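Local coordinates for alkaline phosphatase (Thermus thermophilus, PDB 7KWD), which probably hydrolyses phosphate monoesters as a homodimeric, metal-dependent alkaline phosphatase that binds two zinc ions and one magnesium ion, at residues R39-F49 with G264-D275; E94-S103 with T148-R159. All blocks are in the same frame, centred on the assembly; numbering follows the deposited sequence.

Both contacts are buried and converge on the same metal cluster. Contact 1 pairs two neighbouring parallel strands near the centre of the chain, largely by backbone hydrogen bonds and apolar packing, and turns polar where the strands end at the metals. Contact 2, with its centre about 13 Å from that of contact 1, packs helix 95-103 on helix 148-153 and relies on side chains: serines, one phenylalanine face and a salt bridge at the pocket wall. They join at the magnesium ion, where Asp47 and Glu270 of contact 1 meet Thr148 of contact 2, while Asp47 and Ser95 share a zinc ion.

Contact 1: residues R39-F49 with G264-D275; sequences RNLIVFVYDGF and GFVLQVEAGRID. With MG (magnesium ion), chain D; ZN (zinc ion), chain E; ZN (zinc ion), chain F.
Two parallel strands of the central sheet, 40-46 and 265-271, run side by side here and carry metal ligands at their C-terminal ends. Backbone bonds stitch them together from Leu41 to Asp47; Val43 N to Leu267 O, at 2.8 Å, is nearly straight (170°). At the start, the amide of Asn40 lies stacked on the Phe265 ring, the planes 19° apart, with CB over the ring face, and Asn40 OD1 accepts from Phe265 N at 2.9 Å. One sheet face holds Ile42, Phe44, Leu267 and Val269: Ile42 CG2 lies alongside Leu267 CD2, and Phe44 brings CE1 to 3.9 Å from Val269 CG1, its edge turned to the partner strand. Helices 247-259 and 283-306 cover this face, and helix 459-468 covers Leu41, Val43 and Val266 on the other. From the turn of helix after strand 265-271, Ile274 CD1 reaches back to Tyr46 CD2 at 3.6 Å. The Asp47 carboxylate, swung across to the partner segment with CG anti to the backbone N (chi1 -159°), bridges two metals: OD2 binds magnesium at 2.1 Å and OD1 a zinc ion at 2.2 Å. The extended Glu270 chain puts OE2 on the same magnesium at 2.0 Å, so the two carboxylate oxygens are held close by the shared cation, while OE1 takes a water of the magnesium shell and Thr140. Asp275 OD2 binds the second zinc ion at 2.0 Å, joined there by His279 and His433. Carboxylates at and just beyond the C-terminal ends of parallel strands, gathering two zinc ions and a magnesium ion, are characteristic of the alkaline phosphatase active site.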
loop_
_atom_site.group_PDB
_atom_site.type_symbol
_atom_site.label_atom_id
_atom_site.label_comp_id
_atom_site.label_asym_id
_atom_site.label_seq_id
_atom_site.Cartn_x
_atom_site.Cartn_y
_atom_site.Cartn_z
ATOM N N ARG A 39 -19.063 21.149 16.536
ATOM C CA ARG A 39 -20.381 20.710 16.964
ATOM C C ARG A 39 -20.844 19.447 16.252
ATOM O O ARG A 39 -21.615 18.674 16.825
ATOM C CB ARG A 39 -21.445 21.804 16.738
ATOM C CG ARG A 39 -22.662 21.652 17.708
ATOM C CD ARG A 39 -23.816 22.663 17.468
ATOM N NE ARG A 39 -24.077 22.773 16.048
ATOM C CZ ARG A 39 -25.263 22.648 15.463
ATOM N NH1 ARG A 39 -26.357 22.434 16.188
ATOM N NH2 ARG A 39 -25.333 22.746 14.128
ATOM N N ASN A 40 -20.407 19.236 15.011
ATOM C CA ASN A 40 -20.855 18.111 14.199
ATOM C C ASN A 40 -19.642 17.327 13.710
ATOM O O ASN A 40 -18.567 17.882 13.496
ATOM C CB ASN A 40 -21.681 18.564 12.997
ATOM C CG ASN A 40 -22.836 19.456 13.385
ATOM O OD1 ASN A 40 -23.599 19.154 14.306
ATOM N ND2 ASN A 40 -22.974 20.564 12.685
ATOM N N LEU A 41 -19.845 16.027 13.510
ATOM C CA LEU A 41 -18.776 15.110 13.129
ATOM C C LEU A 41 -19.338 14.185 12.072
ATOM O O LEU A 41 -20.360 13.530 12.301
ATOM C CB LEU A 41 -18.296 14.295 14.329
ATOM C CG LEU A 41 -17.262 13.211 14.051
ATOM C CD1 LEU A 41 -15.947 13.839 13.643
ATOM C CD2 LEU A 41 -17.096 12.359 15.299
ATOM N N ILE A 42 -18.658 14.107 10.942
ATOM C CA ILE A 42 -18.958 13.126 9.900
ATOM C C ILE A 42 -17.748 12.226 9.789
ATOM O O ILE A 42 -16.617 12.728 9.679
ATOM C CB ILE A 42 -19.264 13.794 8.544
ATOM C CG1 ILE A 42 -20.367 14.838 8.714
ATOM C CG2 ILE A 42 -19.662 12.741 7.540
ATOM C CD1 ILE A 42 -20.629 15.689 7.510
ATOM N N VAL A 43 -17.969 10.916 9.840
ATOM C CA VAL A 43 -16.899 9.932 9.673
ATOM C C VAL A 43 -17.208 9.113 8.419
ATOM O O VAL A 43 -18.220 8.408 8.372
ATOM C CB VAL A 43 -16.758 9.015 10.900
ATOM C CG1 VAL A 43 -15.556 8.080 10.732
ATOM C CG2 VAL A 43 -16.635 9.817 12.228
ATOM N N PHE A 44 -16.330 9.186 7.428
ATOM C CA PHE A 44 -16.509 8.534 6.128
ATOM C C PHE A 44 -15.483 7.406 6.089
ATOM O O PHE A 44 -14.280 7.651 5.936
ATOM C CB PHE A 44 -16.336 9.543 4.994
ATOM C CG PHE A 44 -16.727 9.018 3.639
ATOM C CD1 PHE A 44 -17.223 7.762 3.447
ATOM C CD2 PHE A 44 -16.516 9.833 2.504
ATOM C CE1 PHE A 44 -17.528 7.272 2.199
ATOM C CE2 PHE A 44 -16.863 9.358 1.228
ATOM C CZ PHE A 44 -17.371 8.073 1.082
ATOM N N VAL A 45 -15.959 6.174 6.269
ATOM C CA VAL A 45 -15.086 4.999 6.253
ATOM C C VAL A 45 -15.065 4.414 4.848
ATOM O O VAL A 45 -16.115 4.086 4.291
ATOM C CB VAL A 45 -15.552 3.940 7.255
ATOM C CG1 VAL A 45 -14.628 2.716 7.179
ATOM C CG2 VAL A 45 -15.618 4.528 8.645
ATOM N N TYR A 46 -13.859 4.279 4.287
ATOM C CA TYR A 46 -13.608 3.497 3.084
ATOM C C TYR A 46 -13.188 2.099 3.543
ATOM O O TYR A 46 -12.043 1.866 3.905
ATOM C CB TYR A 46 -12.509 4.154 2.255
ATOM C CG TYR A 46 -12.882 5.343 1.383
ATOM C CD1 TYR A 46 -13.409 6.510 1.927
ATOM C CD2 TYR A 46 -12.605 5.335 0.018
ATOM C CE1 TYR A 46 -13.686 7.599 1.130
ATOM C CE2 TYR A 46 -12.867 6.430 -0.787
ATOM C CZ TYR A 46 -13.410 7.553 -0.229
ATOM O OH TYR A 46 -13.699 8.637 -1.025
ATOM N N ASP A 47 -14.120 1.149 3.547
ATOM C CA ASP A 47 -13.828 -0.168 4.084
ATOM C C ASP A 47 -12.953 -0.959 3.115
ATOM O O ASP A 47 -13.296 -1.102 1.947
ATOM C CB ASP A 47 -15.121 -0.928 4.367
ATOM C CG ASP A 47 -14.912 -2.026 5.351
ATOM O OD1 ASP A 47 -14.031 -2.862 5.055
ATOM O OD2 ASP A 47 -15.581 -2.029 6.424
ATOM N N GLY A 48 -11.833 -1.471 3.604
ATOM C CA GLY A 48 -10.955 -2.307 2.796
ATOM C C GLY A 48 -10.118 -1.588 1.758
ATOM O O GLY A 48 -9.500 -2.238 0.896
ATOM N N PHE A 49 -10.003 -0.264 1.872
ATOM C CA PHE A 49 -9.422 0.584 0.841
ATOM C C PHE A 49 -7.914 0.672 0.999
ATOM O O PHE A 49 -7.410 1.161 2.010
ATOM C CB PHE A 49 -10.065 1.968 0.931
ATOM C CG PHE A 49 -9.588 2.978 -0.076
ATOM C CD1 PHE A 49 -9.901 2.850 -1.419
ATOM C CD2 PHE A 49 -8.874 4.122 0.348
ATOM C CE1 PHE A 49 -9.511 3.813 -2.342
ATOM C CE2 PHE A 49 -8.475 5.077 -0.569
ATOM C CZ PHE A 49 -8.808 4.939 -1.910
ATOM N N GLY A 264 -26.926 19.305 17.238
ATOM C CA GLY A 264 -25.823 18.845 16.421
ATOM C C GLY A 264 -25.944 17.357 16.149
ATOM O O GLY A 264 -26.873 16.679 16.613
ATOM N N PHE A 265 -24.986 16.836 15.377
ATOM C CA PHE A 265 -25.115 15.456 14.926
ATOM C C PHE A 265 -23.782 14.786 14.658
ATOM O O PHE A 265 -22.752 15.440 14.475
ATOM C CB PHE A 265 -25.963 15.399 13.639
ATOM C CG PHE A 265 -25.229 15.886 12.404
ATOM C CD1 PHE A 265 -25.360 17.209 11.995
ATOM C CD2 PHE A 265 -24.442 15.005 11.639
ATOM C CE1 PHE A 265 -24.686 17.669 10.859
ATOM C CE2 PHE A 265 -23.780 15.448 10.506
ATOM C CZ PHE A 265 -23.919 16.794 10.106
ATOM N N VAL A 266 -23.834 13.456 14.621
ATOM C CA VAL A 266 -22.739 12.606 14.167
ATOM C C VAL A 266 -23.285 11.675 13.088
ATOM O O VAL A 266 -24.425 11.209 13.172
ATOM C CB VAL A 266 -22.109 11.805 15.326
ATOM C CG1 VAL A 266 -21.531 12.771 16.372
ATOM C CG2 VAL A 266 -23.115 10.849 15.964
ATOM N N LEU A 267 -22.474 11.420 12.077
ATOM C CA LEU A 267 -22.858 10.615 10.937
ATOM C C LEU A 267 -21.686 9.724 10.590
ATOM O O LEU A 267 -20.546 10.189 10.517
ATOM C CB LEU A 267 -23.225 11.504 9.749
ATOM C CG LEU A 267 -23.300 10.910 8.353
ATOM C CD1 LEU A 267 -24.409 9.855 8.380
ATOM C CD2 LEU A 267 -23.587 12.002 7.300
ATOM N N GLN A 268 -21.953 8.443 10.399
ATOM C CA GLN A 268 -21.013 7.558 9.740
ATOM C C GLN A 268 -21.546 7.278 8.338
ATOM O O GLN A 268 -22.717 6.913 8.168
ATOM C CB GLN A 268 -20.821 6.246 10.498
ATOM C CG GLN A 268 -19.701 5.383 9.878
ATOM C CD GLN A 268 -19.688 3.930 10.338
ATOM O OE1 GLN A 268 -20.191 3.046 9.654
ATOM N NE2 GLN A 268 -19.055 3.674 11.480
ATOM N N VAL A 269 -20.720 7.519 7.336
ATOM C CA VAL A 269 -20.974 7.081 5.971
ATOM C C VAL A 269 -19.968 5.997 5.681
ATOM O O VAL A 269 -18.772 6.208 5.895
ATOM C CB VAL A 269 -20.822 8.232 4.961
ATOM C CG1 VAL A 269 -21.133 7.743 3.536
ATOM C CG2 VAL A 269 -21.702 9.401 5.376
ATOM N N GLU A 270 -20.435 4.853 5.177
ATOM C CA GLU A 270 -19.548 3.745 4.874
ATOM C C GLU A 270 -19.630 3.360 3.409
ATOM O O GLU A 270 -20.711 3.015 2.906
ATOM C CB GLU A 270 -19.834 2.497 5.714
ATOM C CG GLU A 270 -18.582 1.572 5.677
ATOM C CD GLU A 270 -18.918 0.154 5.998
ATOM O OE1 GLU A 270 -20.128 -0.133 6.164
ATOM O OE2 GLU A 270 -17.983 -0.637 6.091
ATOM N N ALA A 271 -18.496 3.444 2.721
ATOM C CA ALA A 271 -18.328 2.809 1.418
ATOM C C ALA A 271 -17.835 1.413 1.738
ATOM O O ALA A 271 -16.646 1.109 1.681
ATOM C CB ALA A 271 -17.355 3.580 0.543
ATOM N N GLY A 272 -18.790 0.560 2.133
ATOM C CA GLY A 272 -18.444 -0.699 2.748
ATOM C C GLY A 272 -18.151 -1.828 1.820
ATOM O O GLY A 272 -17.735 -2.906 2.286
ATOM N N ARG A 273 -18.362 -1.659 0.513
ATOM C CA ARG A 273 -18.189 -2.776 -0.409
ATOM C C ARG A 273 -16.929 -2.649 -1.251
ATOM O O ARG A 273 -16.641 -3.539 -2.070
ATOM C CB ARG A 273 -19.428 -2.928 -1.301
ATOM C CG ARG A 273 -20.737 -3.036 -0.465
ATOM C CD ARG A 273 -21.833 -3.903 -1.101
ATOM N NE ARG A 273 -21.411 -5.305 -1.125
ATOM C CZ ARG A 273 -21.885 -6.211 -1.970
ATOM N NH1 ARG A 273 -22.816 -5.883 -2.862
ATOM N NH2 ARG A 273 -21.413 -7.441 -1.910
ATOM N N ILE A 274 -16.140 -1.594 -1.036
ATOM C CA ILE A 274 -14.763 -1.608 -1.513
ATOM C C ILE A 274 -14.073 -2.866 -1.015
ATOM O O ILE A 274 -13.458 -3.603 -1.791
ATOM C CB ILE A 274 -14.018 -0.343 -1.056
ATOM C CG1 ILE A 274 -14.633 0.906 -1.706
ATOM C CG2 ILE A 274 -12.525 -0.482 -1.326
ATOM C CD1 ILE A 274 -14.158 2.220 -1.047
ATOM N N ASP A 275 -14.181 -3.125 0.298
ATOM C CA ASP A 275 -13.677 -4.354 0.905
ATOM C C ASP A 275 -14.172 -5.584 0.155
ATOM O O ASP A 275 -13.380 -6.424 -0.267
ATOM C CB ASP A 275 -14.107 -4.389 2.379
ATOM C CG ASP A 275 -13.592 -5.580 3.119
ATOM O OD1 ASP A 275 -12.342 -5.724 3.204
ATOM O OD2 ASP A 275 -14.436 -6.352 3.641
HETATM MG MG MG D . -17.639 -2.496 6.839
HETATM ZN ZN ZN E . -13.403 -3.579 7.039
HETATM ZN ZN ZN F . -13.399 -7.766 4.584
HETATM O O HOH W 1 -19.637 -2.658 7.537
HETATM O O HOH W 2 -17.655 -3.589 4.786
HETATM O O HOH W 3 -17.388 -4.255 7.653
#

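Contact 2: residues E94-S103 with T148-R159; sequences ESSAAGNAFS and TPASFVISNPDR. With ZN (zinc ion), chain E; MG (magnesium ion), chain D; TLA (L(+)-tartaric acid), chain C.
Arg159 and Glu94 approach from opposite directions, guanidinium and carboxylate planes 72° apart, and close a salt bridge from NH2 to OE2 at 2.8 Å. NH2 meets OE2 on its anti side, 34° out of the carboxylate plane. Ser96 N and OG also donate to this oxygen, so three donors grip it; Ser96 N to OE2 and Ala97 N to OE1 make Glu94 the helix N-cap. With CG between the backbone N and the carbonyl carbon (chi1 48°) and a bend at chi2, Glu94 curls back over the helix start. Cut back to an alanine, this position is likely to cost Arg159 its charged mate and the first helix N-H groups their cap. Farther along, Ser151 OG sits 3.4 Å from Gly99 CA, where a side chain would clash. Ser103 OG donates to Ser151 O at 2.7 Å from above the carbonyl plane, and Ser103 CB lies over the Phe152 ring face. At the metal end, Ser95 OG binds zinc at 2.1 Å and Thr148 OG1 magnesium at 2.4 Å. Arg159 NH2 and Ser95 N both hold O3 of a tartrate probably from the crystallisation liquor, consistent with the phosphate pocket of alkaline phosphatases, with Ser95, predicted to form the phosphoserine intermediate, at a helix N-terminus.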
loop_
_atom_site.group_PDB
_atom_site.type_symbol
_atom_site.label_atom_id
_atom_site.label_comp_id
_atom_site.label_asym_id
_atom_site.label_seq_id
_atom_site.Cartn_x
_atom_site.Cartn_y
_atom_site.Cartn_z
ATOM N N GLU A 94 -9.957 -7.629 11.304
ATOM C CA GLU A 94 -11.159 -7.531 10.463
ATOM C C GLU A 94 -11.994 -6.353 10.968
ATOM O O GLU A 94 -11.558 -5.556 11.817
ATOM C CB GLU A 94 -11.910 -8.864 10.393
ATOM C CG GLU A 94 -12.138 -9.521 11.717
ATOM C CD GLU A 94 -13.028 -8.653 12.616
ATOM O OE1 GLU A 94 -12.463 -7.876 13.423
ATOM O OE2 GLU A 94 -14.284 -8.720 12.501
ATOM N N SER A 95 -13.207 -6.250 10.429
ATOM C CA SER A 95 -13.936 -4.990 10.483
ATOM C C SER A 95 -14.425 -4.639 11.885
ATOM O O SER A 95 -14.474 -3.454 12.240
ATOM C CB SER A 95 -15.108 -5.042 9.518
ATOM O OG SER A 95 -14.764 -4.506 8.279
ATOM N N SER A 96 -14.838 -5.633 12.694
ATOM C CA SER A 96 -15.371 -5.295 14.022
ATOM C C SER A 96 -14.274 -4.754 14.925
ATOM O O SER A 96 -14.462 -3.732 15.598
ATOM C CB SER A 96 -16.046 -6.502 14.685
ATOM O OG SER A 96 -15.188 -7.617 14.731
ATOM N N ALA A 97 -13.109 -5.417 14.949
ATOM C CA ALA A 97 -12.013 -4.895 15.757
ATOM C C ALA A 97 -11.539 -3.548 15.226
ATOM O O ALA A 97 -11.213 -2.647 15.999
ATOM C CB ALA A 97 -10.866 -5.909 15.801
ATOM N N ALA A 98 -11.546 -3.366 13.913
ATOM C CA ALA A 98 -11.123 -2.082 13.363
ATOM C C ALA A 98 -12.106 -0.997 13.748
ATOM O O ALA A 98 -11.725 0.073 14.231
ATOM C CB ALA A 98 -10.998 -2.186 11.852
ATOM N N GLY A 99 -13.397 -1.282 13.587
ATOM C CA GLY A 99 -14.410 -0.325 13.993
ATOM C C GLY A 99 -14.352 -0.044 15.476
ATOM O O GLY A 99 -14.491 1.105 15.907
ATOM N N ASN A 100 -14.136 -1.094 16.275
ATOM C CA ASN A 100 -13.981 -0.928 17.714
ATOM C C ASN A 100 -12.836 0.016 18.055
ATOM O O ASN A 100 -12.944 0.828 18.978
ATOM C CB ASN A 100 -13.716 -2.276 18.365
ATOM C CG ASN A 100 -14.947 -3.130 18.460
ATOM O OD1 ASN A 100 -16.036 -2.698 18.107
ATOM N ND2 ASN A 100 -14.775 -4.361 18.940
ATOM N N ALA A 101 -11.720 -0.105 17.347
ATOM C CA ALA A 101 -10.595 0.784 17.599
ATOM C C ALA A 101 -11.027 2.217 17.391
ATOM O O ALA A 101 -10.735 3.096 18.211
ATOM C CB ALA A 101 -9.422 0.425 16.684
ATOM N N PHE A 102 -11.751 2.469 16.292
ATOM C CA PHE A 102 -12.271 3.807 16.045
ATOM C C PHE A 102 -13.249 4.244 17.137
ATOM O O PHE A 102 -13.174 5.371 17.649
ATOM C CB PHE A 102 -12.993 3.870 14.699
ATOM C CG PHE A 102 -12.119 3.667 13.492
ATOM C CD1 PHE A 102 -10.740 3.713 13.572
ATOM C CD2 PHE A 102 -12.702 3.446 12.256
ATOM C CE1 PHE A 102 -9.959 3.554 12.446
ATOM C CE2 PHE A 102 -11.924 3.275 11.138
ATOM C CZ PHE A 102 -10.548 3.333 11.229
ATOM N N SER A 103 -14.226 3.381 17.454
ATOM C CA SER A 103 -15.382 3.828 18.228
ATOM C C SER A 103 -15.162 3.697 19.720
ATOM O O SER A 103 -15.855 4.364 20.483
ATOM C CB SER A 103 -16.648 3.046 17.856
ATOM O OG SER A 103 -16.513 1.711 18.280
ATOM N N THR A 148 -19.271 -2.299 10.631
ATOM C CA THR A 148 -18.685 -0.966 10.718
ATOM C C THR A 148 -19.671 0.026 11.307
ATOM O O THR A 148 -19.319 0.731 12.268
ATOM C CB THR A 148 -18.183 -0.535 9.340
ATOM O OG1 THR A 148 -17.158 -1.439 8.907
ATOM C CG2 THR A 148 -17.626 0.861 9.428
ATOM N N PRO A 149 -20.897 0.135 10.815
ATOM C CA PRO A 149 -21.876 1.005 11.493
ATOM C C PRO A 149 -22.207 0.518 12.879
ATOM O O PRO A 149 -22.303 1.324 13.828
ATOM C CB PRO A 149 -23.108 0.956 10.559
ATOM C CG PRO A 149 -22.901 -0.231 9.683
ATOM C CD PRO A 149 -21.398 -0.406 9.545
ATOM N N ALA A 150 -22.359 -0.807 13.037
ATOM C CA ALA A 150 -22.860 -1.293 14.315
ATOM C C ALA A 150 -21.846 -1.051 15.420
ATOM O O ALA A 150 -22.223 -0.749 16.564
ATOM C CB ALA A 150 -23.230 -2.769 14.218
ATOM N N SER A 151 -20.547 -1.168 15.100
ATOM C CA SER A 151 -19.530 -1.013 16.131
ATOM C C SER A 151 -19.517 0.393 16.695
ATOM O O SER A 151 -18.905 0.622 17.737
ATOM C CB SER A 151 -18.152 -1.335 15.565
ATOM O OG SER A 151 -17.768 -0.304 14.641
ATOM N N PHE A 152 -20.160 1.351 16.011
ATOM C CA PHE A 152 -20.185 2.705 16.511
ATOM C C PHE A 152 -21.303 2.965 17.497
ATOM O O PHE A 152 -21.227 3.965 18.220
ATOM C CB PHE A 152 -20.309 3.723 15.377
ATOM C CG PHE A 152 -18.986 4.095 14.773
ATOM C CD1 PHE A 152 -18.056 3.122 14.481
ATOM C CD2 PHE A 152 -18.669 5.402 14.536
ATOM C CE1 PHE A 152 -16.825 3.451 13.936
ATOM C CE2 PHE A 152 -17.442 5.745 14.008
ATOM C CZ PHE A 152 -16.529 4.779 13.695
ATOM N N VAL A 153 -22.327 2.101 17.556
ATOM C CA VAL A 153 -23.533 2.384 18.327
ATOM C C VAL A 153 -23.827 1.328 19.389
ATOM O O VAL A 153 -24.351 1.669 20.455
ATOM C CB VAL A 153 -24.758 2.563 17.407
ATOM C CG1 VAL A 153 -24.654 3.864 16.716
ATOM C CG2 VAL A 153 -24.805 1.428 16.412
ATOM N N ILE A 154 -23.547 0.044 19.141
ATOM C CA ILE A 154 -24.026 -0.989 20.077
ATOM C C ILE A 154 -22.962 -2.042 20.366
ATOM O O ILE A 154 -21.966 -2.181 19.663
ATOM C CB ILE A 154 -25.319 -1.683 19.582
ATOM C CG1 ILE A 154 -25.151 -2.283 18.175
ATOM C CG2 ILE A 154 -26.513 -0.698 19.604
ATOM C CD1 ILE A 154 -24.593 -3.740 18.155
ATOM N N SER A 155 -23.209 -2.816 21.420
ATOM C CA SER A 155 -22.292 -3.859 21.849
ATOM C C SER A 155 -22.918 -5.230 21.652
ATOM O O SER A 155 -24.084 -5.451 21.997
ATOM C CB SER A 155 -21.912 -3.724 23.331
ATOM O OG SER A 155 -21.029 -4.799 23.649
ATOM N N ASN A 156 -22.135 -6.156 21.127
ATOM C CA ASN A 156 -22.637 -7.509 20.900
ATOM C C ASN A 156 -21.474 -8.463 20.688
ATOM O O ASN A 156 -20.543 -8.148 19.930
ATOM C CB ASN A 156 -23.572 -7.525 19.678
ATOM C CG ASN A 156 -24.316 -8.840 19.539
ATOM O OD1 ASN A 156 -23.702 -9.910 19.537
ATOM N ND2 ASN A 156 -25.636 -8.763 19.436
ATOM N N PRO A 157 -21.492 -9.642 21.327
ATOM C CA PRO A 157 -20.336 -10.544 21.225
ATOM C C PRO A 157 -20.166 -11.177 19.868
ATOM O O PRO A 157 -19.079 -11.695 19.610
ATOM C CB PRO A 157 -20.613 -11.619 22.290
ATOM C CG PRO A 157 -22.070 -11.522 22.564
ATOM C CD PRO A 157 -22.456 -10.098 22.349
ATOM N N ASP A 158 -21.174 -11.116 18.995
ATOM C CA ASP A 158 -21.165 -11.774 17.685
ATOM C C ASP A 158 -21.595 -10.765 16.619
ATOM O O ASP A 158 -22.786 -10.420 16.529
ATOM C CB ASP A 158 -22.120 -12.979 17.694
ATOM C CG ASP A 158 -22.102 -13.795 16.383
ATOM O OD1 ASP A 158 -21.231 -13.563 15.515
ATOM O OD2 ASP A 158 -22.982 -14.674 16.242
ATOM N N ARG A 159 -20.622 -10.305 15.812
ATOM C CA ARG A 159 -20.922 -9.349 14.758
ATOM C C ARG A 159 -21.973 -9.900 13.804
ATOM O O ARG A 159 -22.730 -9.140 13.208
ATOM C CB ARG A 159 -19.654 -8.967 13.973
ATOM C CG ARG A 159 -18.881 -10.120 13.343
ATOM C CD ARG A 159 -17.783 -9.657 12.389
ATOM N NE ARG A 159 -18.278 -8.948 11.198
ATOM C CZ ARG A 159 -17.485 -8.440 10.251
ATOM N NH1 ARG A 159 -18.002 -7.847 9.173
ATOM N NH2 ARG A 159 -16.162 -8.542 10.376
HETATM ZN ZN ZN E . -13.403 -3.579 7.039
HETATM MG MG MG D . -17.639 -2.496 6.839
HETATM O O1 TLA C . -16.462 -9.223 4.555
HETATM O O11 TLA C . -17.033 -10.138 6.461
HETATM C C1 TLA C . -16.157 -9.567 5.733
HETATM C C2 TLA C . -14.742 -9.262 6.279
HETATM O O2 TLA C . -14.137 -10.401 6.864
HETATM C C3 TLA C . -14.989 -8.227 7.380
HETATM O O3 TLA C . -13.983 -8.161 8.350
HETATM C C4 TLA C . -15.123 -6.808 6.894
HETATM O O4 TLA C . -16.206 -6.213 7.117
HETATM O O41 TLA C . -14.172 -6.252 6.289
HETATM O O HOH W 4 -14.898 -1.311 10.072
HETATM O O HOH W 3 -17.388 -4.255 7.653
HETATM O O HOH W 1 -19.637 -2.658 7.537
HETATM O O HOH W 2 -17.655 -3.589 4.786
#